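PDB 3ON7: oxidoreductase, iron/ascorbate family from Shewanella oneidensis, which probably uses iron(II), 2-oxoglutarate and oxygen to oxidise L-arginine and to release ethylene from 2-oxoglutarate. Local coordinates for residues B[171-176]-B[228-233]; B[176-181]-B[251-256]. All coordinates share one frame; numbering follows the deposited sequence.

Contact 1 (B[171-176]-B[228-233]); sequences AAAHED and STSHRV
His174 and His231 face each other as an antiparallel hydrogen-bonded pair, and their imidazoles converge on the same side of the sheet, the rings' NE2 atoms 3.0 Å apart. The two side chains are set alike: in each, CG lies between the backbone N and the carbonyl carbon (chi1 64° for His174, 51° for His231), which folds the ring back over its own strand. There ND1 reaches a carbonyl two residues earlier. ND1 of His174 donates to Ala172 O at 2.8 Å, almost in line with that carbonyl, and ND1 of His231 donates to Thr229 O at 3.0 Å, in the plane of its ring. With each ND1 used as donor, the two NE2 atoms lie close without a hydrogen bond, the ring planes 60° apart. Asp176 adds its carboxylate at the edge of the His231 ring, nearly perpendicular to it, with OD1 3.4 Å from NE2; its OD2 is held by Thr181 and Asn213. Backbone bonds pair Ala171 with Val233 as well, and the one-residue shift between the two pairs is a beta bulge. Water 2 joins Asp176 N, Thr229 O and Ser228 OG, which also bonds to Asp216. The two imidazoles and the Asp176 carboxylate are consistent with the iron-binding facial triad of 2-oxoglutarate oxygenases, though no metal is modelled; the ND1 bonds would fix both rings' rotation, leaving each NE2 as the probable metal-binding atom.

Contact 2 (B[176-181]-B[251-256]); sequences DINLIT and FLHPHP
The imidazole of His253 carries Asn178 CB squarely over the centre of one face, 3.6 Å from the centroid and only 3° off the normal, a CH-pi contact. Phe251 is approached differently: Asn178 OD1 lies at its edge, 3.5 Å from CD1, with the amide plane turned 81° to the ring, and the Asp176 carboxylate also comes to that edge. Thr181 runs alongside Phe251 and sets CG2 off-centre above the ring in a looser CH-pi contact. Asn178 CG sits between its backbone N and carbonyl carbon (chi1 51°), which swings the amide away from the His253 face and toward Leu252. ND2 then gives one hydrogen to Thr181 OG1 at 2.9 Å, in the amide plane, and another to Leu252 O at 3.1 Å. Leu252 O is gripped twice, since Leu179 N also donates to it at 3.0 Å, and Thr181 OG1 passes its own hydrogen to Asp176 OD2 at 2.8 Å. An alanine at Asn178 would probably leave Thr181 OG1 without the amide donor, Leu252 O with one of these two bonds, and the threonine hydroxyl less firmly oriented toward Asp176. Leu252 N donates to Ile180 O, and beyond it the antiparallel strands 180-184 and 245-252 run on through the main sheet. Helix 103-126 packs against Leu179, Ile180 and Leu252, helix 216-221 against Leu179, Ile180 and Pro254, and helix 266-277 against Ile177 and Pro254.

Overall arrangement
Followed from the N terminus, the chain runs along strand 169-174, through Asp176, and into strand 180-184, so the first segments of both contacts come in direct succession and share that aspartate. Contact 1 closes its loop when strand 231-234 returns to pair with 169-174, at the edge of the small four-stranded sheet. Contact 2 closes later, when strand 245-252 comes alongside 180-184 within the larger mixed sheet. The two closures therefore cross in sequence, not one within the other. Asp176 stands where the chain passes from one sheet to the other, so together the contacts tie both sheets to the probable metal site of this double-stranded beta-helix fold.

Contact 1 (B[171-176]-B[228-233])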
loop_
_atom_site.group_PDB
_atom_site.type_symbol
_atom_site.label_atom_id
_atom_site.label_comp_id
_atom_site.label_asym_id
_atom_site.label_seq_id
_atom_site.Cartn_x
_atom_site.Cartn_y
_atom_site.Cartn_z
ATOM N N ALA B 171 -0.870 -26.940 -2.508
ATOM C CA ALA B 171 -1.501 -25.622 -2.609
ATOM C C ALA B 171 -2.990 -25.684 -2.184
ATOM O O ALA B 171 -3.770 -26.436 -2.760
ATOM C CB ALA B 171 -1.340 -25.059 -4.030
ATOM N N ALA B 172 -3.358 -24.900 -1.166
ATOM C CA ALA B 172 -4.733 -24.848 -0.645
ATOM C C ALA B 172 -5.768 -24.479 -1.705
ATOM O O ALA B 172 -5.461 -23.753 -2.665
ATOM C CB ALA B 172 -4.821 -23.832 0.483
ATOM N N ALA B 173 -6.992 -24.981 -1.506
ATOM C CA ALA B 173 -8.153 -24.626 -2.341
ATOM C C ALA B 173 -8.305 -23.124 -2.416
ATOM O O ALA B 173 -8.345 -22.454 -1.396
ATOM C CB ALA B 173 -9.449 -25.241 -1.785
ATOM N N HIS B 174 -8.399 -22.608 -3.634
ATOM C CA HIS B 174 -8.549 -21.183 -3.853
ATOM C C HIS B 174 -9.222 -20.923 -5.192
ATOM O O HIS B 174 -9.273 -21.813 -6.077
ATOM C CB HIS B 174 -7.167 -20.519 -3.858
ATOM C CG HIS B 174 -6.285 -20.986 -4.980
ATOM N ND1 HIS B 174 -5.623 -22.200 -4.956
ATOM C CD2 HIS B 174 -5.983 -20.418 -6.178
ATOM C CE1 HIS B 174 -4.935 -22.350 -6.076
ATOM N NE2 HIS B 174 -5.125 -21.278 -6.829
ATOM N N GLU B 175 -9.674 -19.687 -5.357
ATOM C CA GLU B 175 -10.095 -19.179 -6.650
ATOM C C GLU B 175 -9.160 -18.100 -7.165
ATOM O O GLU B 175 -8.526 -17.405 -6.402
ATOM C CB GLU B 175 -11.499 -18.618 -6.562
ATOM C CG GLU B 175 -12.529 -19.689 -6.287
ATOM C CD GLU B 175 -13.252 -19.477 -4.983
ATOM O OE1 GLU B 175 -12.593 -19.176 -3.951
ATOM O OE2 GLU B 175 -14.491 -19.602 -5.008
ATOM N N ASP B 176 -9.061 -17.986 -8.480
ATOM C CA ASP B 176 -8.340 -16.891 -9.083
ATOM C C ASP B 176 -9.267 -15.704 -9.183
ATOM O O ASP B 176 -10.444 -15.856 -9.482
ATOM C CB ASP B 176 -7.847 -17.276 -10.467
ATOM C CG ASP B 176 -6.770 -18.368 -10.425
ATOM O OD1 ASP B 176 -6.238 -18.677 -9.318
ATOM O OD2 ASP B 176 -6.481 -18.919 -11.504
ATOM N N SER B 228 -16.037 -19.173 -11.913
ATOM C CA SER B 228 -14.697 -19.194 -11.328
ATOM C C SER B 228 -14.682 -20.258 -10.258
ATOM O O SER B 228 -15.329 -20.112 -9.232
ATOM C CB SER B 228 -14.344 -17.858 -10.693
ATOM O OG SER B 228 -13.078 -17.929 -10.040
ATOM N N THR B 229 -13.943 -21.327 -10.512
ATOM C CA THR B 229 -14.059 -22.574 -9.743
ATOM C C THR B 229 -12.841 -22.787 -8.807
ATOM O O THR B 229 -11.695 -22.393 -9.104
ATOM C CB THR B 229 -14.225 -23.797 -10.707
ATOM O OG1 THR B 229 -15.338 -23.578 -11.574
ATOM C CG2 THR B 229 -14.472 -25.084 -9.950
ATOM N N SER B 230 -13.138 -23.397 -7.667
ATOM C CA SER B 230 -12.173 -23.662 -6.634
ATOM C C SER B 230 -11.273 -24.803 -7.082
ATOM O O SER B 230 -11.767 -25.889 -7.459
ATOM C CB SER B 230 -12.910 -24.048 -5.343
ATOM O OG SER B 230 -12.015 -24.331 -4.283
ATOM N N HIS B 231 -9.965 -24.561 -7.015
ATOM C CA HIS B 231 -8.970 -25.562 -7.354
ATOM C C HIS B 231 -7.848 -25.623 -6.316
ATOM O O HIS B 231 -7.588 -24.626 -5.623
ATOM C CB HIS B 231 -8.394 -25.297 -8.740
ATOM C CG HIS B 231 -7.907 -23.902 -8.948
ATOM N ND1 HIS B 231 -8.757 -22.827 -9.101
ATOM C CD2 HIS B 231 -6.654 -23.411 -9.063
ATOM C CE1 HIS B 231 -8.040 -21.733 -9.284
ATOM N NE2 HIS B 231 -6.762 -22.061 -9.260
ATOM N N ARG B 232 -7.195 -26.791 -6.234
ATOM C CA ARG B 232 -6.075 -27.036 -5.311
ATOM C C ARG B 232 -5.031 -27.967 -5.917
ATOM O O ARG B 232 -5.253 -28.552 -6.978
ATOM C CB ARG B 232 -6.595 -27.662 -4.006
ATOM C CG ARG B 232 -7.126 -29.076 -4.175
ATOM C CD ARG B 232 -7.657 -29.663 -2.909
ATOM N NE ARG B 232 -8.038 -31.059 -3.084
ATOM C CZ ARG B 232 -8.366 -31.884 -2.091
ATOM N NH1 ARG B 232 -8.379 -31.458 -0.829
ATOM N NH2 ARG B 232 -8.669 -33.149 -2.356
ATOM N N VAL B 233 -3.890 -28.111 -5.246
ATOM C CA VAL B 233 -2.909 -29.118 -5.643
ATOM C C VAL B 233 -2.642 -30.028 -4.450
ATOM O O VAL B 233 -2.183 -29.564 -3.404
ATOM C CB VAL B 233 -1.577 -28.493 -6.176
ATOM C CG1 VAL B 233 -0.570 -29.590 -6.555
ATOM C CG2 VAL B 233 -1.847 -27.589 -7.357
HETATM O O HOH W 1 -11.813 -21.987 -2.931
HETATM O O HOH W 2 -10.801 -19.972 -9.959
#

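Contact 2 (B[176-181]-B[251-256])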
loop_
_atom_site.group_PDB
_atom_site.type_symbol
_atom_site.label_atom_id
_atom_site.label_comp_id
_atom_site.label_asym_id
_atom_site.label_seq_id
_atom_site.Cartn_x
_atom_site.Cartn_y
_atom_site.Cartn_z
ATOM N N ASP B 176 -9.061 -17.986 -8.480
ATOM C CA ASP B 176 -8.340 -16.891 -9.083
ATOM C C ASP B 176 -9.267 -15.704 -9.183
ATOM O O ASP B 176 -10.444 -15.856 -9.482
ATOM C CB ASP B 176 -7.847 -17.276 -10.467
ATOM C CG ASP B 176 -6.770 -18.368 -10.425
ATOM O OD1 ASP B 176 -6.238 -18.677 -9.318
ATOM O OD2 ASP B 176 -6.481 -18.919 -11.504
ATOM N N ILE B 177 -8.734 -14.519 -8.917
ATOM C CA ILE B 177 -9.519 -13.300 -9.019
ATOM C C ILE B 177 -9.583 -12.749 -10.427
ATOM O O ILE B 177 -10.459 -11.949 -10.738
ATOM C CB ILE B 177 -8.954 -12.210 -8.087
ATOM C CG1 ILE B 177 -10.061 -11.193 -7.739
ATOM C CG2 ILE B 177 -7.721 -11.543 -8.692
ATOM C CD1 ILE B 177 -9.567 -10.020 -6.870
ATOM N N ASN B 178 -8.640 -13.151 -11.276
ATOM C CA ASN B 178 -8.394 -12.444 -12.537
ATOM C C ASN B 178 -9.335 -12.894 -13.665
ATOM O O ASN B 178 -10.404 -13.439 -13.392
ATOM C CB ASN B 178 -6.929 -12.608 -12.914
ATOM C CG ASN B 178 -6.495 -14.046 -12.888
ATOM O OD1 ASN B 178 -6.386 -14.620 -11.817
ATOM N ND2 ASN B 178 -6.322 -14.655 -14.053
ATOM N N LEU B 179 -8.978 -12.609 -14.922
ATOM C CA LEU B 179 -9.851 -12.918 -16.065
ATOM C C LEU B 179 -9.737 -14.375 -16.435
ATOM O O LEU B 179 -10.696 -15.117 -16.261
ATOM C CB LEU B 179 -9.562 -12.017 -17.265
ATOM C CG LEU B 179 -10.730 -11.943 -18.262
ATOM C CD1 LEU B 179 -11.931 -11.240 -17.665
ATOM C CD2 LEU B 179 -10.302 -11.262 -19.552
ATOM N N ILE B 180 -8.583 -14.782 -16.960
ATOM C CA ILE B 180 -8.259 -16.197 -17.101
ATOM C C ILE B 180 -6.822 -16.447 -16.707
ATOM O O ILE B 180 -5.977 -15.553 -16.772
ATOM C CB ILE B 180 -8.487 -16.781 -18.538
ATOM C CG1 ILE B 180 -7.652 -16.051 -19.594
ATOM C CG2 ILE B 180 -9.973 -16.757 -18.912
ATOM C CD1 ILE B 180 -7.656 -16.751 -20.947
ATOM N N THR B 181 -6.563 -17.692 -16.341
ATOM C CA THR B 181 -5.246 -18.144 -15.989
ATOM C C THR B 181 -4.828 -19.288 -16.916
ATOM O O THR B 181 -5.655 -20.067 -17.317
ATOM C CB THR B 181 -5.249 -18.566 -14.538
ATOM O OG1 THR B 181 -5.629 -17.423 -13.746
ATOM C CG2 THR B 181 -3.867 -19.101 -14.118
ATOM N N PHE B 251 -1.234 -15.282 -15.013
ATOM C CA PHE B 251 -2.514 -14.697 -14.581
ATOM C C PHE B 251 -2.872 -13.503 -15.458
ATOM O O PHE B 251 -2.244 -12.439 -15.365
ATOM C CB PHE B 251 -2.428 -14.320 -13.111
ATOM C CG PHE B 251 -2.181 -15.511 -12.207
ATOM C CD1 PHE B 251 -3.245 -16.261 -11.707
ATOM C CD2 PHE B 251 -0.891 -15.911 -11.906
ATOM C CE1 PHE B 251 -3.024 -17.375 -10.918
ATOM C CE2 PHE B 251 -0.663 -17.005 -11.094
ATOM C CZ PHE B 251 -1.723 -17.749 -10.607
ATOM N N LEU B 252 -3.849 -13.698 -16.350
ATOM C CA LEU B 252 -4.258 -12.631 -17.282
ATOM C C LEU B 252 -5.218 -11.738 -16.497
ATOM O O LEU B 252 -6.225 -12.231 -15.986
ATOM C CB LEU B 252 -4.936 -13.198 -18.559
ATOM C CG LEU B 252 -4.117 -13.931 -19.635
ATOM C CD1 LEU B 252 -2.973 -13.100 -20.110
ATOM C CD2 LEU B 252 -3.600 -15.294 -19.185
ATOM N N HIS B 253 -4.865 -10.462 -16.335
ATOM C CA HIS B 253 -5.672 -9.507 -15.595
ATOM C C HIS B 253 -6.172 -8.449 -16.580
ATOM O O HIS B 253 -5.411 -7.986 -17.413
ATOM C CB HIS B 253 -4.855 -8.772 -14.526
ATOM C CG HIS B 253 -4.549 -9.575 -13.296
ATOM N ND1 HIS B 253 -5.167 -9.344 -12.084
ATOM C CD2 HIS B 253 -3.648 -10.561 -13.076
ATOM C CE1 HIS B 253 -4.672 -10.166 -11.177
ATOM N NE2 HIS B 253 -3.750 -10.917 -11.752
ATOM N N PRO B 254 -7.436 -8.023 -16.444
ATOM C CA PRO B 254 -7.936 -6.970 -17.315
ATOM C C PRO B 254 -7.345 -5.611 -16.953
ATOM O O PRO B 254 -6.789 -5.474 -15.885
ATOM C CB PRO B 254 -9.436 -7.000 -17.045
ATOM C CG PRO B 254 -9.551 -7.494 -15.686
ATOM C CD PRO B 254 -8.451 -8.473 -15.496
ATOM N N HIS B 255 -7.472 -4.610 -17.832
ATOM C CA HIS B 255 -7.065 -3.261 -17.461
ATOM C C HIS B 255 -7.959 -2.833 -16.286
ATOM O O HIS B 255 -9.138 -3.186 -16.272
ATOM C CB HIS B 255 -7.226 -2.276 -18.615
ATOM C CG HIS B 255 -6.549 -2.705 -19.868
ATOM N ND1 HIS B 255 -5.196 -2.963 -19.929
ATOM C CD2 HIS B 255 -7.037 -2.945 -21.108
ATOM C CE1 HIS B 255 -4.878 -3.322 -21.158
ATOM N NE2 HIS B 255 -5.976 -3.325 -21.893
ATOM N N PRO B 256 -7.404 -2.117 -15.291
ATOM C CA PRO B 256 -8.162 -1.640 -14.139
ATOM C C PRO B 256 -9.483 -0.955 -14.484
ATOM O O PRO B 256 -10.495 -1.215 -13.849
ATOM C CB PRO B 256 -7.199 -0.621 -13.511
ATOM C CG PRO B 256 -5.887 -1.206 -13.729
ATOM C CD PRO B 256 -5.963 -1.945 -15.068
#